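Local coordinates for probable porin (Pseudomonas aeruginosa, PDB 4FSP), which probably forms a substrate-conducting channel across the outer membrane, as a beta-barrel porin of the OprD family, at residues A[338-343]-A[359-364]; A[282-287]-A[318-323]. All coordinates share one frame; numbering follows the deposited sequence.

Interaction 1: residues A[338-343]-A[359-364]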
loop_
_atom_site.group_PDB
_atom_site.type_symbol
_atom_site.label_atom_id
_atom_site.label_comp_id
_atom_site.label_asym_id
_atom_site.label_seq_id
_atom_site.Cartn_x
_atom_site.Cartn_y
_atom_site.Cartn_z
ATOM N N LEU A 338 19.922 2.460 2.077
ATOM C CA LEU A 338 19.709 3.728 1.411
ATOM C C LEU A 338 18.920 3.496 0.122
ATOM O O LEU A 338 19.091 2.466 -0.532
ATOM C CB LEU A 338 21.065 4.383 1.153
ATOM C CG LEU A 338 21.328 5.403 0.051
ATOM C CD1 LEU A 338 22.503 6.288 0.469
ATOM C CD2 LEU A 338 21.655 4.692 -1.255
ATOM N N MET A 339 18.043 4.436 -0.227
ATOM C CA MET A 339 17.334 4.376 -1.507
ATOM C C MET A 339 17.227 5.772 -2.098
ATOM O O MET A 339 17.046 6.745 -1.366
ATOM C CB MET A 339 15.936 3.757 -1.336
ATOM C CG MET A 339 15.119 3.631 -2.636
ATOM S SD MET A 339 14.270 5.147 -3.171
ATOM C CE MET A 339 12.788 5.060 -2.156
ATOM N N THR A 340 17.347 5.865 -3.419
ATOM C CA THR A 340 17.096 7.112 -4.130
ATOM C C THR A 340 16.351 6.803 -5.411
ATOM O O THR A 340 16.622 5.794 -6.057
ATOM C CB THR A 340 18.387 7.795 -4.574
ATOM O OG1 THR A 340 19.421 7.532 -3.622
ATOM C CG2 THR A 340 18.155 9.294 -4.702
ATOM N N ARG A 341 15.434 7.679 -5.797
ATOM C CA ARG A 341 14.701 7.477 -7.039
ATOM C C ARG A 341 14.327 8.811 -7.659
ATOM O O ARG A 341 14.148 9.825 -6.969
ATOM C CB ARG A 341 13.450 6.610 -6.807
ATOM C CG ARG A 341 12.526 7.139 -5.701
ATOM C CD ARG A 341 11.339 6.190 -5.451
ATOM N NE ARG A 341 10.504 6.653 -4.339
ATOM C CZ ARG A 341 9.538 5.937 -3.780
ATOM N NH1 ARG A 341 9.266 4.721 -4.235
ATOM N NH2 ARG A 341 8.841 6.435 -2.768
ATOM N N TYR A 342 14.211 8.804 -8.973
ATOM C CA TYR A 342 13.863 10.003 -9.698
ATOM C C TYR A 342 12.745 9.648 -10.667
ATOM O O TYR A 342 12.814 8.618 -11.355
ATOM C CB TYR A 342 15.098 10.543 -10.438
ATOM C CG TYR A 342 14.789 11.720 -11.319
ATOM C CD1 TYR A 342 14.634 12.987 -10.781
ATOM C CD2 TYR A 342 14.652 11.566 -12.690
ATOM C CE1 TYR A 342 14.343 14.070 -11.590
ATOM C CE2 TYR A 342 14.368 12.638 -13.506
ATOM C CZ TYR A 342 14.208 13.885 -12.951
ATOM O OH TYR A 342 13.921 14.957 -13.762
ATOM N N PHE A 343 11.706 10.480 -10.697
ATOM C CA PHE A 343 10.588 10.283 -11.618
ATOM C C PHE A 343 10.469 11.522 -12.480
ATOM O O PHE A 343 10.597 12.639 -11.978
ATOM C CB PHE A 343 9.224 10.192 -10.912
ATOM C CG PHE A 343 9.161 9.277 -9.723
ATOM C CD1 PHE A 343 9.549 9.720 -8.459
ATOM C CD2 PHE A 343 8.606 8.007 -9.848
ATOM C CE1 PHE A 343 9.437 8.887 -7.349
ATOM C CE2 PHE A 343 8.499 7.171 -8.743
ATOM C CZ PHE A 343 8.914 7.609 -7.494
ATOM N N TRP A 359 8.244 16.581 -12.046
ATOM C CA TRP A 359 9.218 15.585 -11.622
ATOM C C TRP A 359 9.342 15.517 -10.099
ATOM O O TRP A 359 8.871 16.402 -9.384
ATOM C CB TRP A 359 10.584 15.817 -12.301
ATOM C CG TRP A 359 11.255 17.128 -11.954
ATOM C CD1 TRP A 359 11.158 18.309 -12.637
ATOM C CD2 TRP A 359 12.144 17.376 -10.849
ATOM N NE1 TRP A 359 11.922 19.273 -12.022
ATOM C CE2 TRP A 359 12.535 18.730 -10.936
ATOM C CE3 TRP A 359 12.646 16.585 -9.818
ATOM C CZ2 TRP A 359 13.410 19.304 -10.009
ATOM C CZ3 TRP A 359 13.507 17.166 -8.896
ATOM C CH2 TRP A 359 13.878 18.510 -8.999
ATOM N N GLU A 360 9.972 14.450 -9.611
ATOM C CA GLU A 360 10.161 14.248 -8.181
ATOM C C GLU A 360 11.435 13.444 -7.920
ATOM O O GLU A 360 11.716 12.464 -8.622
ATOM C CB GLU A 360 8.940 13.523 -7.565
ATOM C CG GLU A 360 9.052 13.306 -6.038
ATOM C CD GLU A 360 7.753 12.818 -5.369
ATOM O OE1 GLU A 360 6.643 13.063 -5.905
ATOM O OE2 GLU A 360 7.843 12.208 -4.274
ATOM N N ARG A 361 12.206 13.858 -6.918
ATOM C CA ARG A 361 13.343 13.068 -6.448
ATOM C C ARG A 361 13.134 12.723 -4.983
ATOM O O ARG A 361 12.941 13.614 -4.147
ATOM C CB ARG A 361 14.689 13.814 -6.638
ATOM C CG ARG A 361 15.778 13.414 -5.614
ATOM C CD ARG A 361 17.179 13.792 -6.049
ATOM N NE ARG A 361 17.686 12.876 -7.068
ATOM C CZ ARG A 361 18.746 12.086 -6.921
ATOM N NH1 ARG A 361 19.445 12.097 -5.792
ATOM N NH2 ARG A 361 19.110 11.287 -7.917
ATOM N N ASP A 362 13.146 11.431 -4.675
ATOM C CA ASP A 362 13.035 10.990 -3.291
ATOM C C ASP A 362 14.361 10.386 -2.896
ATOM O O ASP A 362 15.035 9.752 -3.718
ATOM C CB ASP A 362 11.957 9.910 -3.116
ATOM C CG ASP A 362 10.566 10.402 -3.459
ATOM O OD1 ASP A 362 10.349 11.636 -3.433
ATOM O OD2 ASP A 362 9.693 9.547 -3.760
ATOM N N SER A 363 14.724 10.593 -1.636
ATOM C CA SER A 363 15.871 9.946 -1.032
ATOM C C SER A 363 15.422 9.390 0.307
ATOM O O SER A 363 14.593 9.985 1.001
ATOM C CB SER A 363 17.014 10.939 -0.836
ATOM O OG SER A 363 17.571 11.314 -2.088
ATOM N N ASP A 364 15.971 8.246 0.676
ATOM C CA ASP A 364 15.497 7.522 1.837
ATOM C C ASP A 364 16.745 6.981 2.527
ATOM O O ASP A 364 17.602 6.367 1.886
ATOM C CB ASP A 364 14.538 6.431 1.336
ATOM C CG ASP A 364 14.154 5.420 2.387
ATOM O OD1 ASP A 364 15.048 4.769 2.975
ATOM O OD2 ASP A 364 12.934 5.236 2.589
#
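M339, R341 and F343 form antiparallel hydrogen-bonded pairs with D364, D362 and E360, and the two strand axes approach to 4.6 Å with their directions 177° apart. They lie on strands 336-346 and 358-368, a beta hairpin in the wall of the OprD-family barrel. Each pair closes two N-H···O bonds; of these, the bond from F343 N to E360 O measures 2.9 Å and is close to straight (168°). These six side chains share one face. There R341 starts with CG between its backbone N and carbonyl carbon (chi1 54°) and runs extended, bringing NE 3.1 Å from D362 OD2 in a salt bridge where the N-H···O bond, bent and tilted from the guanidinium plane, uses the anti lone pair of OD2. A second, weak bond comes from R341 NH2, and Q308 N also donates to OD2, so three donors gather at this oxygen of the buried D362. F343 meets OD2 with its ring edge, while E360 OE2 and OE1 accept hydrogen bonds from the backbone N of Y309 and N310. On the other face T340 CG2 sits over the R361 guanidinium, 3.3 Å from NH1, and Y342 CE1 comes within 3.5 Å of W359 CE3.

Interaction 2: residues A[282-287]-A[318-323]; sequences LGYQRM and SSWQLR
One face of the W320 indole is covered by Y284, whose CD1 lies 3.3 Å above the ring plane, over the six-membered ring. The pair is edge-to-face, the tyrosine edge directed at the indole with the planes inclined at 51°. Y284 CB adds a CH-pi contact, 4.2 Å from the centroid of that ring. W320 reaches this position with CG anti to its own carbonyl carbon (chi1 -75°), its indole crossing the tyrosine obliquely. Farther along the same face, L282 and L322 lie side by side, their CD1 atoms 3.5 Å apart. These side chains project from neighbouring antiparallel strands, 278-288 and 318-327, of the porin barrel wall, joined by a long connection that includes residues 303-312. G283 and Q321 form one hydrogen-bonded pair, and Q285 and S319 the next; S319 N to Q285 O is 2.7 Å. The bond from Q321 N to G283 O is less regular, the donor standing 35° out of the carbonyl plane. On the face bearing Q285, S319 and Q321, polar ends turn to that connection: N305 hydrogen-bonds through ND2 to S319 OG and through OD1 to Q321 NE2, and Q285 NE2 is held by the carbonyl oxygens of D311 and F312. Q285 OE1 is hydrogen-bonded to S267 OG of strand 262-273 and to N305 N. At the root of the Q285 side chain, S319 OG packs 3.3 Å from CB.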
loop_
_atom_site.group_PDB
_atom_site.type_symbol
_atom_site.label_atom_id
_atom_site.label_comp_id
_atom_site.label_asym_id
_atom_site.label_seq_id
_atom_site.Cartn_x
_atom_site.Cartn_y
_atom_site.Cartn_z
ATOM N N LEU A 282 14.014 0.431 -13.049
ATOM C CA LEU A 282 13.520 1.255 -14.120
ATOM C C LEU A 282 12.027 1.064 -14.054
ATOM O O LEU A 282 11.546 -0.082 -13.993
ATOM C CB LEU A 282 14.055 0.725 -15.449
ATOM C CG LEU A 282 13.564 1.395 -16.730
ATOM C CD1 LEU A 282 13.972 2.845 -16.729
ATOM C CD2 LEU A 282 14.145 0.689 -17.948
ATOM N N GLY A 283 11.289 2.168 -14.027
ATOM C CA GLY A 283 9.840 2.086 -13.967
ATOM C C GLY A 283 9.263 2.929 -15.081
ATOM O O GLY A 283 9.877 3.927 -15.496
ATOM N N TYR A 284 8.105 2.521 -15.591
ATOM C CA TYR A 284 7.437 3.294 -16.625
ATOM C C TYR A 284 5.945 3.249 -16.417
ATOM O O TYR A 284 5.389 2.228 -16.005
ATOM C CB TYR A 284 7.779 2.779 -18.025
ATOM C CG TYR A 284 7.008 3.482 -19.125
ATOM C CD1 TYR A 284 7.375 4.746 -19.567
ATOM C CD2 TYR A 284 5.895 2.893 -19.702
ATOM C CE1 TYR A 284 6.654 5.396 -20.563
ATOM C CE2 TYR A 284 5.175 3.534 -20.701
ATOM C CZ TYR A 284 5.559 4.778 -21.127
ATOM O OH TYR A 284 4.840 5.402 -22.120
ATOM N N GLN A 285 5.279 4.349 -16.740
ATOM C CA GLN A 285 3.872 4.485 -16.383
ATOM C C GLN A 285 3.172 5.410 -17.355
ATOM O O GLN A 285 3.754 6.407 -17.807
ATOM C CB GLN A 285 3.768 5.011 -14.949
ATOM C CG GLN A 285 2.366 5.253 -14.428
ATOM C CD GLN A 285 2.357 5.398 -12.906
ATOM O OE1 GLN A 285 2.631 4.433 -12.167
ATOM N NE2 GLN A 285 2.060 6.610 -12.429
ATOM N N ARG A 286 1.921 5.086 -17.665
ATOM C CA ARG A 286 1.183 5.835 -18.663
ATOM C C ARG A 286 -0.285 5.843 -18.321
ATOM O O ARG A 286 -0.850 4.800 -18.017
ATOM C CB ARG A 286 1.373 5.197 -20.039
ATOM C CG ARG A 286 0.426 5.724 -21.084
ATOM C CD ARG A 286 1.141 6.497 -22.138
ATOM N NE ARG A 286 0.932 5.939 -23.469
ATOM C CZ ARG A 286 0.812 6.670 -24.570
ATOM N NH1 ARG A 286 0.874 7.995 -24.514
ATOM N NH2 ARG A 286 0.630 6.074 -25.731
ATOM N N MET A 287 -0.899 7.021 -18.371
ATOM C CA MET A 287 -2.335 7.145 -18.167
ATOM C C MET A 287 -3.006 7.432 -19.514
ATOM O O MET A 287 -2.619 8.372 -20.221
ATOM C CB MET A 287 -2.619 8.298 -17.186
ATOM C CG MET A 287 -1.973 8.136 -15.817
ATOM S SD MET A 287 -2.712 6.770 -14.899
ATOM C CE MET A 287 -1.265 5.763 -14.594
ATOM N N SER A 318 2.479 10.333 -19.066
ATOM C CA SER A 318 3.519 9.311 -19.139
ATOM C C SER A 318 4.633 9.673 -18.171
ATOM O O SER A 318 4.957 10.854 -18.021
ATOM C CB SER A 318 4.135 9.297 -20.544
ATOM O OG SER A 318 3.233 8.757 -21.487
ATOM N N SER A 319 5.252 8.673 -17.544
ATOM C CA SER A 319 6.365 8.946 -16.632
ATOM C C SER A 319 7.406 7.829 -16.608
ATOM O O SER A 319 7.081 6.655 -16.843
ATOM C CB SER A 319 5.835 9.182 -15.211
ATOM O OG SER A 319 5.154 8.025 -14.743
ATOM N N TRP A 320 8.649 8.206 -16.304
ATOM C CA TRP A 320 9.775 7.271 -16.208
ATOM C C TRP A 320 10.380 7.380 -14.834
ATOM O O TRP A 320 10.406 8.466 -14.254
ATOM C CB TRP A 320 10.876 7.639 -17.210
ATOM C CG TRP A 320 10.560 7.291 -18.611
ATOM C CD1 TRP A 320 10.052 8.120 -19.572
ATOM C CD2 TRP A 320 10.733 6.008 -19.232
ATOM N NE1 TRP A 320 9.899 7.428 -20.755
ATOM C CE2 TRP A 320 10.309 6.132 -20.573
ATOM C CE3 TRP A 320 11.207 4.769 -18.783
ATOM C CZ2 TRP A 320 10.344 5.062 -21.467
ATOM C CZ3 TRP A 320 11.242 3.707 -19.672
ATOM C CH2 TRP A 320 10.812 3.860 -20.996
ATOM N N GLN A 321 10.914 6.272 -14.335
ATOM C CA GLN A 321 11.546 6.264 -13.026
ATOM C C GLN A 321 12.869 5.521 -13.091
ATOM O O GLN A 321 12.969 4.469 -13.742
ATOM C CB GLN A 321 10.630 5.602 -11.974
ATOM C CG GLN A 321 11.211 5.571 -10.536
ATOM C CD GLN A 321 10.470 4.618 -9.598
ATOM O OE1 GLN A 321 10.978 4.256 -8.531
ATOM N NE2 GLN A 321 9.261 4.203 -9.995
ATOM N N LEU A 322 13.879 6.085 -12.428
ATOM C CA LEU A 322 15.130 5.382 -12.146
ATOM C C LEU A 322 15.251 5.279 -10.643
ATOM O O LEU A 322 14.959 6.232 -9.924
ATOM C CB LEU A 322 16.341 6.159 -12.657
ATOM C CG LEU A 322 16.860 5.964 -14.078
ATOM C CD1 LEU A 322 15.943 5.082 -14.891
ATOM C CD2 LEU A 322 17.052 7.324 -14.748
ATOM N N ARG A 323 15.708 4.137 -10.162
ATOM C CA ARG A 323 15.788 3.940 -8.728
ATOM C C ARG A 323 17.027 3.125 -8.367
ATOM O O ARG A 323 17.374 2.166 -9.053
ATOM C CB ARG A 323 14.517 3.240 -8.238
ATOM C CG ARG A 323 14.640 2.680 -6.841
ATOM C CD ARG A 323 13.329 2.115 -6.307
ATOM N NE ARG A 323 13.567 1.462 -5.024
ATOM C CZ ARG A 323 12.664 1.336 -4.055
ATOM N NH1 ARG A 323 11.436 1.814 -4.217
ATOM N NH2 ARG A 323 12.994 0.728 -2.924
#

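How the interactions relate
The two interactions lie in series along the chain, interaction 2 closing before interaction 1 opens, with centres about 13 Å apart on the same side of the barrel. Strands 318-327 and 336-346 are neighbours, so the four segments line up as 282-287, 318-323, 338-343 and 359-364 across the wall. The middle seam is tied by a probable hydrogen bond from Y342 N to L322 O, 2.8 Å long. Beside it F343 CE2 packs against Q321 NE2, while the like-charged R341 and R323 come close. The connection between strands 278-288 and 318-327 touches the polar face of both contacts, consistent with the lumen side; the face of L282, W320 and Y342 probably looks to the membrane, where bound detergent touches L338.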